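Long-range contacts in transcription elongation factor SPT6 (Candida glabrata, PDB 3PJP), which binds the phosphorylated C-terminal repeat domain of RNA polymerase II through this tandem SH2 domain and probably acts as a histone H3-H4 chaperone during transcription elongation: residues I61-K66 against K74-E79; Y135-N140 against F147-K152. All coordinates share one frame; numbering follows the deposited sequence.

Contact 1: residues I61-K66 against K74-E79; sequences IQELEK and KVLVVE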
ATOM      1  N   ILE A  61      15.044   2.322   1.455  1.00 17.81           N
ATOM      2  CA  ILE A  61      15.521   3.653   1.810  1.00 17.97           C
ATOM      3  C   ILE A  61      16.870   3.906   1.135  1.00 17.82           C
ATOM      4  O   ILE A  61      17.846   3.188   1.378  1.00 20.88           O
ATOM      5  CB  ILE A  61      15.663   3.801   3.342  1.00 18.17           C
ATOM      6  CG1 ILE A  61      14.325   3.540   4.033  1.00 17.88           C
ATOM      7  CG2 ILE A  61      16.123   5.204   3.697  1.00 19.73           C
ATOM      8  CD1 ILE A  61      14.465   3.302   5.528  1.00 23.10           C
ATOM      9  N   GLN A  62      16.925   4.918   0.280  1.00 16.92           N
ATOM     10  CA  GLN A  62      18.176   5.298  -0.369  1.00 18.92           C
ATOM     11  C   GLN A  62      18.864   6.414   0.418  1.00 18.44           C
ATOM     12  O   GLN A  62      18.244   7.429   0.773  1.00 20.41           O
ATOM     13  CB  GLN A  62      17.918   5.757  -1.805  1.00 21.15           C
ATOM     14  CG  GLN A  62      19.106   6.434  -2.489  1.00 29.51           C
ATOM     15  CD  GLN A  62      20.065   5.456  -3.142  1.00 31.42           C
ATOM     16  OE1 GLN A  62      19.699   4.739  -4.080  1.00 30.37           O
ATOM     17  NE2 GLN A  62      21.304   5.419  -2.651  1.00 24.76           N
ATOM     18  N   GLU A  63      20.152   6.246   0.696  1.00 17.99           N
ATOM     19  CA  GLU A  63      20.891   7.304   1.386  1.00 19.92           C
ATOM     20  C   GLU A  63      21.568   8.247   0.412  1.00 20.76           C
ATOM     21  O   GLU A  63      22.061   7.829  -0.631  1.00 22.52           O
ATOM     22  CB  GLU A  63      21.971   6.707   2.272  1.00 18.76           C
ATOM     23  CG  GLU A  63      21.479   5.821   3.365  1.00 21.48           C
ATOM     24  CD  GLU A  63      22.642   5.273   4.157  1.00 24.13           C
ATOM     25  OE1 GLU A  63      23.256   4.302   3.683  1.00 27.79           O
ATOM     26  OE2 GLU A  63      22.957   5.834   5.226  1.00 24.03           O
ATOM     27  N   LEU A  64      21.596   9.526   0.771  1.00 16.94           N
ATOM     28  CA  LEU A  64      22.413  10.508   0.078  1.00 24.31           C
ATOM     29  C   LEU A  64      23.246  11.258   1.104  1.00 17.28           C
ATOM     30  O   LEU A  64      22.927  11.269   2.294  1.00 18.57           O
ATOM     31  CB  LEU A  64      21.544  11.520  -0.665  1.00 24.22           C
ATOM     32  CG  LEU A  64      20.382  11.013  -1.517  1.00 21.07           C
ATOM     33  CD1 LEU A  64      19.628  12.199  -2.070  1.00 22.20           C
ATOM     34  CD2 LEU A  64      20.867  10.093  -2.632  1.00 22.62           C
ATOM     35  N   GLU A  65      24.301  11.912   0.627  1.00 19.39           N
ATOM     36  CA  GLU A  65      25.141  12.745   1.478  1.00 17.16           C
ATOM     37  C   GLU A  65      25.687  11.991   2.694  1.00 18.95           C
ATOM     38  O   GLU A  65      25.606  12.461   3.830  1.00 19.00           O
ATOM     39  CB  GLU A  65      24.387  14.011   1.901  1.00 17.13           C
ATOM     40  CG  GLU A  65      23.796  14.761   0.704  1.00 20.38           C
ATOM     41  CD  GLU A  65      23.182  16.100   1.086  1.00 27.48           C
ATOM     42  OE1 GLU A  65      23.089  16.404   2.287  1.00 22.49           O
ATOM     43  OE2 GLU A  65      22.793  16.854   0.173  1.00 37.45           O
ATOM     44  N   LYS A  66      26.217  10.799   2.435  1.00 20.99           N
ATOM     45  CA  LYS A  66      26.985  10.064   3.428  1.00 20.37           C
ATOM     46  C   LYS A  66      28.405  10.627   3.448  1.00 21.33           C
ATOM     47  O   LYS A  66      28.974  10.911   2.397  1.00 23.55           O
ATOM     48  CB  LYS A  66      27.022   8.584   3.052  1.00 22.58           C
ATOM     49  CG  LYS A  66      25.652   7.923   2.923  1.00 20.98           C
ATOM     50  CD  LYS A  66      25.704   6.650   2.057  1.00 23.45           C
ATOM     51  CE  LYS A  66      26.642   5.585   2.620  1.00 29.24           C
ATOM     52  NZ  LYS A  66      26.090   4.956   3.845  1.00 25.38           N
ATOM     53  N   LYS A  74      22.932  12.001   5.365  1.00 19.60           N
ATOM     54  CA  LYS A  74      22.254  13.184   5.897  1.00 23.95           C
ATOM     55  C   LYS A  74      20.840  13.342   5.330  1.00 18.90           C
ATOM     56  O   LYS A  74      20.006  14.058   5.911  1.00 18.34           O
ATOM     57  CB  LYS A  74      23.050  14.459   5.584  1.00 27.83           C
ATOM     58  CG  LYS A  74      24.285  14.700   6.445  1.00 41.04           C
ATOM     59  CD  LYS A  74      24.890  16.056   6.099  1.00 45.93           C
ATOM     60  CE  LYS A  74      26.350  16.149   6.496  1.00 45.24           C
ATOM     61  NZ  LYS A  74      27.096  17.044   5.571  1.00 44.29           N
ATOM     62  N   VAL A  75      20.587  12.694   4.193  1.00 19.62           N
ATOM     63  CA  VAL A  75      19.293  12.753   3.512  1.00 16.54           C
ATOM     64  C   VAL A  75      18.905  11.323   3.178  1.00 16.91           C
ATOM     65  O   VAL A  75      19.725  10.577   2.658  1.00 20.60           O
ATOM     66  CB  VAL A  75      19.374  13.586   2.206  1.00 17.32           C
ATOM     67  CG1 VAL A  75      18.049  13.564   1.436  1.00 16.77           C
ATOM     68  CG2 VAL A  75      19.741  15.035   2.517  1.00 19.18           C
ATOM     69  N   LEU A  76      17.669  10.945   3.502  1.00 15.12           N
ATOM     70  CA  LEU A  76      17.164   9.608   3.211  1.00 16.31           C
ATOM     71  C   LEU A  76      15.965   9.699   2.296  1.00 16.45           C
ATOM     72  O   LEU A  76      15.058  10.480   2.544  1.00 18.17           O
ATOM     73  CB  LEU A  76      16.747   8.917   4.506  1.00 18.73           C
ATOM     74  CG  LEU A  76      17.784   8.849   5.633  1.00 18.01           C
ATOM     75  CD1 LEU A  76      17.138   8.238   6.864  1.00 20.13           C
ATOM     76  CD2 LEU A  76      19.040   8.081   5.226  1.00 19.89           C
ATOM     77  N   VAL A  77      15.957   8.872   1.258  1.00 13.60           N
ATOM     78  CA  VAL A  77      14.904   8.952   0.241  1.00 12.82           C
ATOM     79  C   VAL A  77      14.022   7.709   0.270  1.00 16.48           C
ATOM     80  O   VAL A  77      14.521   6.583   0.226  1.00 18.95           O
ATOM     81  CB  VAL A  77      15.498   9.113  -1.161  1.00 19.67           C
ATOM     82  CG1 VAL A  77      14.378   9.327  -2.189  1.00 16.68           C
ATOM     83  CG2 VAL A  77      16.451  10.291  -1.188  1.00 21.42           C
ATOM     84  N   VAL A  78      12.713   7.916   0.383  1.00 13.46           N
ATOM     85  CA  VAL A  78      11.761   6.819   0.290  1.00 13.45           C
ATOM     86  C   VAL A  78      10.716   7.168  -0.759  1.00 14.61           C
ATOM     87  O   VAL A  78      10.055   8.196  -0.660  1.00 15.97           O
ATOM     88  CB  VAL A  78      11.031   6.550   1.611  1.00 18.28           C
ATOM     89  CG1 VAL A  78      10.183   5.282   1.482  1.00 18.33           C
ATOM     90  CG2 VAL A  78      12.028   6.383   2.741  1.00 19.67           C
ATOM     91  N   GLU A  79      10.593   6.297  -1.756  1.00 15.10           N
ATOM     92  CA  GLU A  79       9.642   6.492  -2.849  1.00 20.67           C
ATOM     93  C   GLU A  79       9.609   7.925  -3.360  1.00 22.14           C
ATOM     94  O   GLU A  79       8.541   8.544  -3.469  1.00 23.79           O
ATOM     95  CB  GLU A  79       8.251   6.024  -2.422  1.00 26.84           C
ATOM     96  CG  GLU A  79       8.245   4.577  -1.964  1.00 37.86           C
ATOM     97  CD  GLU A  79       6.858   3.982  -1.899  1.00 50.20           C
ATOM     98  OE1 GLU A  79       5.926   4.564  -2.494  1.00 55.04           O
ATOM     99  OE2 GLU A  79       6.705   2.924  -1.255  1.00 54.74           O
TER
HETATM  100  O   HOH W   1      25.260  18.356   3.074  1.00 45.57           O
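Backbone hydrogen bonds pair I61-K66 with K74-E79 as an antiparallel beta ladder. Q62 and V77 form a two-bond pair, its shorter member running from V77 N to Q62 O at 2.7 Å. L64 N bonds V75 O at 2.9 Å, approaching almost in line with the carbonyl, whereas the return bond from V75 N to L64 O is weak. K74 and V75 both face L64, a classic beta bulge, and K74 N turns to E65 O (3.1 Å), meeting it from above the carbonyl plane. E65 here has left-handed backbone angles (phi 55°, psi 48°).

Apolar contacts lie on both faces. On the face of Q62, L64, V75 and V77, L64 crosses both valines obliquely; its CD1 lies 3.8 Å from V77 CG2 and slightly farther from V75 CG1. On the other face L76 runs alongside E63, CD2 against CG. I61 fits beside L76 CB through CG2 and meets V78 CG2 through CG1.

The polar side chains find partners beyond the ladder as well as within it. E63, extended beyond CG, offers OE1 to K66 NZ in a salt bridge (2.9 Å) that reaches the carboxylate from above its plane; OE2 pairs with R6 and accepts from G73 N. Q62 bends at chi2 (86°), so NE2 donates hydrogen bonds to E63 O and to D43 OD2. E65 OE1 passes over V75 CG2 (3.6 Å) and takes a bond from a water that K74 NZ reaches only weakly.

The ladder belongs to the hairpin 55-64/75-78 of the first SH2 sheet. Through the backbone, I61 bonds L45 of strand 44-52 and E63 bonds D43 just before that strand, while strand 81-83 lies beyond L76. L76 and V78 pack on helix 86-105.

Contact 2: residues Y135-N140 against F147-K152; sequences YYFSLN and FYLIFK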
ATOM      1  N   TYR A 135     -19.331  -2.050  -6.616  1.00 19.97           N
ATOM      2  CA  TYR A 135     -17.877  -2.114  -6.572  1.00 24.41           C
ATOM      3  C   TYR A 135     -17.369  -2.363  -5.157  1.00 19.29           C
ATOM      4  O   TYR A 135     -17.963  -1.901  -4.179  1.00 21.67           O
ATOM      5  CB  TYR A 135     -17.236  -0.852  -7.171  1.00 24.81           C
ATOM      6  CG  TYR A 135     -17.398   0.431  -6.372  1.00 22.28           C
ATOM      7  CD1 TYR A 135     -16.387   0.880  -5.533  1.00 23.71           C
ATOM      8  CD2 TYR A 135     -18.540   1.215  -6.498  1.00 21.19           C
ATOM      9  CE1 TYR A 135     -16.518   2.063  -4.819  1.00 27.81           C
ATOM     10  CE2 TYR A 135     -18.679   2.402  -5.785  1.00 27.87           C
ATOM     11  CZ  TYR A 135     -17.664   2.816  -4.951  1.00 29.60           C
ATOM     12  OH  TYR A 135     -17.789   3.987  -4.243  1.00 30.01           O
ATOM     13  N   TYR A 136     -16.272  -3.108  -5.066  1.00 18.77           N
ATOM     14  CA  TYR A 136     -15.625  -3.406  -3.794  1.00 19.30           C
ATOM     15  C   TYR A 136     -14.117  -3.272  -3.915  1.00 19.53           C
ATOM     16  O   TYR A 136     -13.566  -3.415  -5.004  1.00 17.63           O
ATOM     17  CB  TYR A 136     -15.976  -4.822  -3.348  1.00 19.15           C
ATOM     18  CG  TYR A 136     -17.435  -4.985  -3.022  1.00 22.91           C
ATOM     19  CD1 TYR A 136     -18.019  -4.253  -1.998  1.00 26.30           C
ATOM     20  CD2 TYR A 136     -18.233  -5.867  -3.742  1.00 30.00           C
ATOM     21  CE1 TYR A 136     -19.365  -4.395  -1.695  1.00 31.82           C
ATOM     22  CE2 TYR A 136     -19.573  -6.019  -3.445  1.00 32.12           C
ATOM     23  CZ  TYR A 136     -20.135  -5.279  -2.424  1.00 31.98           C
ATOM     24  OH  TYR A 136     -21.470  -5.426  -2.128  1.00 38.95           O
ATOM     25  N   PHE A 137     -13.461  -2.979  -2.792  1.00 18.78           N
ATOM     26  CA  PHE A 137     -12.010  -3.050  -2.679  1.00 16.50           C
ATOM     27  C   PHE A 137     -11.674  -4.305  -1.896  1.00 16.58           C
ATOM     28  O   PHE A 137     -12.424  -4.703  -1.000  1.00 17.20           O
ATOM     29  CB  PHE A 137     -11.463  -1.830  -1.919  1.00 17.72           C
ATOM     30  CG  PHE A 137     -11.795  -0.515  -2.552  1.00 16.04           C
ATOM     31  CD1 PHE A 137     -11.042  -0.025  -3.606  1.00 18.53           C
ATOM     32  CD2 PHE A 137     -12.858   0.239  -2.085  1.00 21.34           C
ATOM     33  CE1 PHE A 137     -11.345   1.193  -4.186  1.00 21.19           C
ATOM     34  CE2 PHE A 137     -13.167   1.461  -2.666  1.00 20.73           C
ATOM     35  CZ  PHE A 137     -12.411   1.938  -3.708  1.00 18.25           C
ATOM     36  N   SER A 138     -10.553  -4.932  -2.241  1.00 15.88           N
ATOM     37  CA  SER A 138     -10.025  -6.050  -1.468  1.00 12.96           C
ATOM     38  C   SER A 138      -8.495  -6.070  -1.521  1.00 13.65           C
ATOM     39  O   SER A 138      -7.877  -5.409  -2.350  1.00 17.42           O
ATOM     40  CB  SER A 138     -10.616  -7.375  -1.972  1.00 15.10           C
ATOM     41  OG  SER A 138     -10.257  -7.595  -3.319  1.00 17.55           O
ATOM     42  N   LEU A 139      -7.869  -6.811  -0.608  1.00 12.96           N
ATOM     43  CA  LEU A 139      -6.422  -6.839  -0.552  1.00 15.30           C
ATOM     44  C   LEU A 139      -5.810  -7.727  -1.621  1.00 17.41           C
ATOM     45  O   LEU A 139      -6.287  -8.828  -1.881  1.00 21.02           O
ATOM     46  CB  LEU A 139      -5.957  -7.296   0.828  1.00 17.62           C
ATOM     47  CG  LEU A 139      -5.860  -6.185   1.871  1.00 23.20           C
ATOM     48  CD1 LEU A 139      -5.725  -6.780   3.274  1.00 30.16           C
ATOM     49  CD2 LEU A 139      -4.680  -5.280   1.557  1.00 25.51           C
ATOM     50  N   ASN A 140      -4.754  -7.226  -2.251  1.00 15.66           N
ATOM     51  CA  ASN A 140      -3.959  -8.025  -3.177  1.00 15.39           C
ATOM     52  C   ASN A 140      -2.908  -8.766  -2.365  1.00 18.15           C
ATOM     53  O   ASN A 140      -1.897  -8.196  -1.965  1.00 17.69           O
ATOM     54  CB  ASN A 140      -3.299  -7.123  -4.226  1.00 19.85           C
ATOM     55  CG  ASN A 140      -2.619  -7.913  -5.351  1.00 17.38           C
ATOM     56  OD1 ASN A 140      -2.087  -9.012  -5.134  1.00 18.79           O
ATOM     57  ND2 ASN A 140      -2.635  -7.354  -6.556  1.00 18.43           N
ATOM     58  N   PHE A 147      -4.284  -3.079  -3.737  1.00 14.10           N
ATOM     59  CA  PHE A 147      -5.664  -3.449  -3.537  1.00 13.99           C
ATOM     60  C   PHE A 147      -6.261  -3.736  -4.914  1.00 15.98           C
ATOM     61  O   PHE A 147      -5.832  -3.163  -5.933  1.00 13.20           O
ATOM     62  CB  PHE A 147      -6.446  -2.297  -2.911  1.00 16.83           C
ATOM     63  CG  PHE A 147      -6.062  -2.008  -1.493  1.00 23.94           C
ATOM     64  CD1 PHE A 147      -6.793  -2.544  -0.447  1.00 22.76           C
ATOM     65  CD2 PHE A 147      -4.978  -1.202  -1.211  1.00 33.71           C
ATOM     66  CE1 PHE A 147      -6.445  -2.282   0.870  1.00 23.81           C
ATOM     67  CE2 PHE A 147      -4.623  -0.933   0.104  1.00 35.11           C
ATOM     68  CZ  PHE A 147      -5.361  -1.480   1.141  1.00 22.33           C
ATOM     69  N   TYR A 148      -7.253  -4.616  -4.946  1.00 13.55           N
ATOM     70  CA  TYR A 148      -8.093  -4.720  -6.131  1.00 15.31           C
ATOM     71  C   TYR A 148      -9.276  -3.771  -6.010  1.00 16.60           C
ATOM     72  O   TYR A 148      -9.771  -3.516  -4.911  1.00 18.49           O
ATOM     73  CB  TYR A 148      -8.629  -6.136  -6.322  1.00 15.66           C
ATOM     74  CG  TYR A 148      -7.581  -7.198  -6.424  1.00 16.94           C
ATOM     75  CD1 TYR A 148      -6.723  -7.259  -7.515  1.00 17.13           C
ATOM     76  CD2 TYR A 148      -7.457  -8.157  -5.430  1.00 17.52           C
ATOM     77  CE1 TYR A 148      -5.763  -8.257  -7.607  1.00 20.25           C
ATOM     78  CE2 TYR A 148      -6.504  -9.148  -5.506  1.00 21.32           C
ATOM     79  CZ  TYR A 148      -5.660  -9.201  -6.593  1.00 22.81           C
ATOM     80  OH  TYR A 148      -4.718 -10.212  -6.650  1.00 22.12           O
ATOM     81  N   LEU A 149      -9.703  -3.233  -7.146  1.00 13.29           N
ATOM     82  CA  LEU A 149     -10.954  -2.507  -7.262  1.00 14.72           C
ATOM     83  C   LEU A 149     -11.763  -3.273  -8.298  1.00 14.80           C
ATOM     84  O   LEU A 149     -11.452  -3.233  -9.482  1.00 16.48           O
ATOM     85  CB  LEU A 149     -10.693  -1.078  -7.732  1.00 17.23           C
ATOM     86  CG  LEU A 149     -11.839  -0.186  -8.228  1.00 19.69           C
ATOM     87  CD1 LEU A 149     -13.097  -0.289  -7.374  1.00 22.97           C
ATOM     88  CD2 LEU A 149     -11.356   1.252  -8.277  1.00 23.06           C
ATOM     89  N   ILE A 150     -12.774  -3.996  -7.832  1.00 12.94           N
ATOM     90  CA  ILE A 150     -13.526  -4.925  -8.680  1.00 12.08           C
ATOM     91  C   ILE A 150     -14.947  -4.386  -8.793  1.00 15.22           C
ATOM     92  O   ILE A 150     -15.571  -4.048  -7.782  1.00 16.85           O
ATOM     93  CB  ILE A 150     -13.541  -6.332  -8.075  1.00 14.11           C
ATOM     94  CG1 ILE A 150     -12.122  -6.739  -7.648  1.00 20.37           C
ATOM     95  CG2 ILE A 150     -14.143  -7.346  -9.061  1.00 14.99           C
ATOM     96  CD1 ILE A 150     -12.026  -8.111  -7.024  1.00 23.42           C
ATOM     97  N   PHE A 151     -15.446  -4.285 -10.021  1.00 13.85           N
ATOM     98  CA  PHE A 151     -16.706  -3.582 -10.280  1.00 16.18           C
ATOM     99  C   PHE A 151     -17.457  -4.111 -11.498  1.00 17.31           C
ATOM    100  O   PHE A 151     -16.882  -4.735 -12.386  1.00 16.94           O
ATOM    101  CB  PHE A 151     -16.478  -2.062 -10.417  1.00 17.87           C
ATOM    102  CG  PHE A 151     -15.580  -1.669 -11.565  1.00 16.68           C
ATOM    103  CD1 PHE A 151     -16.118  -1.245 -12.763  1.00 20.39           C
ATOM    104  CD2 PHE A 151     -14.202  -1.701 -11.437  1.00 21.38           C
ATOM    105  CE1 PHE A 151     -15.302  -0.869 -13.821  1.00 18.24           C
ATOM    106  CE2 PHE A 151     -13.375  -1.316 -12.498  1.00 18.96           C
ATOM    107  CZ  PHE A 151     -13.939  -0.898 -13.695  1.00 18.05           C
ATOM    108  N   LYS A 152     -18.753  -3.833 -11.522  1.00 18.23           N
ATOM    109  CA  LYS A 152     -19.617  -4.238 -12.617  1.00 20.14           C
ATOM    110  C   LYS A 152     -20.762  -3.236 -12.676  1.00 22.04           C
ATOM    111  O   LYS A 152     -21.428  -2.982 -11.667  1.00 23.20           O
ATOM    112  CB  LYS A 152     -20.134  -5.653 -12.352  1.00 17.99           C
ATOM    113  CG  LYS A 152     -20.875  -6.305 -13.496  1.00 23.73           C
ATOM    114  CD  LYS A 152     -21.284  -7.725 -13.101  1.00 22.92           C
ATOM    115  CE  LYS A 152     -22.077  -8.423 -14.202  1.00 28.01           C
ATOM    116  NZ  LYS A 152     -21.164  -8.923 -15.252  1.00 29.51           N
TER
HETATM  117  O   HOH W   2      -3.842  -4.804  -7.257  1.00 15.28           O
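Y148 lays its ring beneath the amide of N140, the two planes 22° apart and stacked. N140 CB sits over the ring face, offset toward the rim, in a CH-pi contact 4.2 Å from the centroid. Farther out, N140 ND2 lies 3.4 Å from Y148 CE1. With CG anti to its backbone N (chi1 -172°), N140 crosses the tyrosine at about a right angle, while its OD1 accepts from N143 ND2. A water joins the same amide to the opposing strand, accepting from N140 ND2 and donating to F147 O. In the plane of the Y148 ring, S138 OG meets the edge at CD2 (3.6 Å); its crowded rotamer (chi1 62°) places it there.

F137 and L149 run alongside each other off the same face of the sheet, with F137 CE1 3.9 Å from L149 CD1. That methyl also meets Y135 CD1, so one leucine branch touches two rings. At the CB atoms, Y135 and F151 close to 3.5 Å before their rings diverge. L139 CD2 presses on F147 CE1, again at 3.5 Å, the two side chains alongside each other.

Four backbone hydrogen bonds hold this antiparallel ladder through the pairs Y136/I150 and S138/Y148. I150 N meets Y136 O head-on, close to the line of its C=O bond, at 3.0 Å, whereas S138 N uses a lone pair of Y148 O.

The hairpin 134-139/146-152 lies inside the second sheet, between strands 110-111 and 159-166. Helix 181-191 packs against Y135, F137 and L149, and F188 meets F151 edge-to-face. Helix 115-128 packs on Y136 and I150 across the sheet, while helix 86-105 reaches F137 and F147.

How the contacts relate
Contacts 1 and 2 are antiparallel hairpin ladders in the two separate sheets of the tandem SH2 domain. They follow in series along the chain, on opposite sides of its centre; their centres are about 34 Å apart and their nearest atoms about 12 Å, without touching. Helix 86-105 links them, packing on L76 and V78 in contact 1 and on F137 and F147 in contact 2. Their settings differ: residues 61-66/74-79 are partly buried, and an acetate ion, probably from crystallisation, lies about 3 Å from the side chain of V75, whereas residues 135-140/147-152 form a buried contact with helices on both faces.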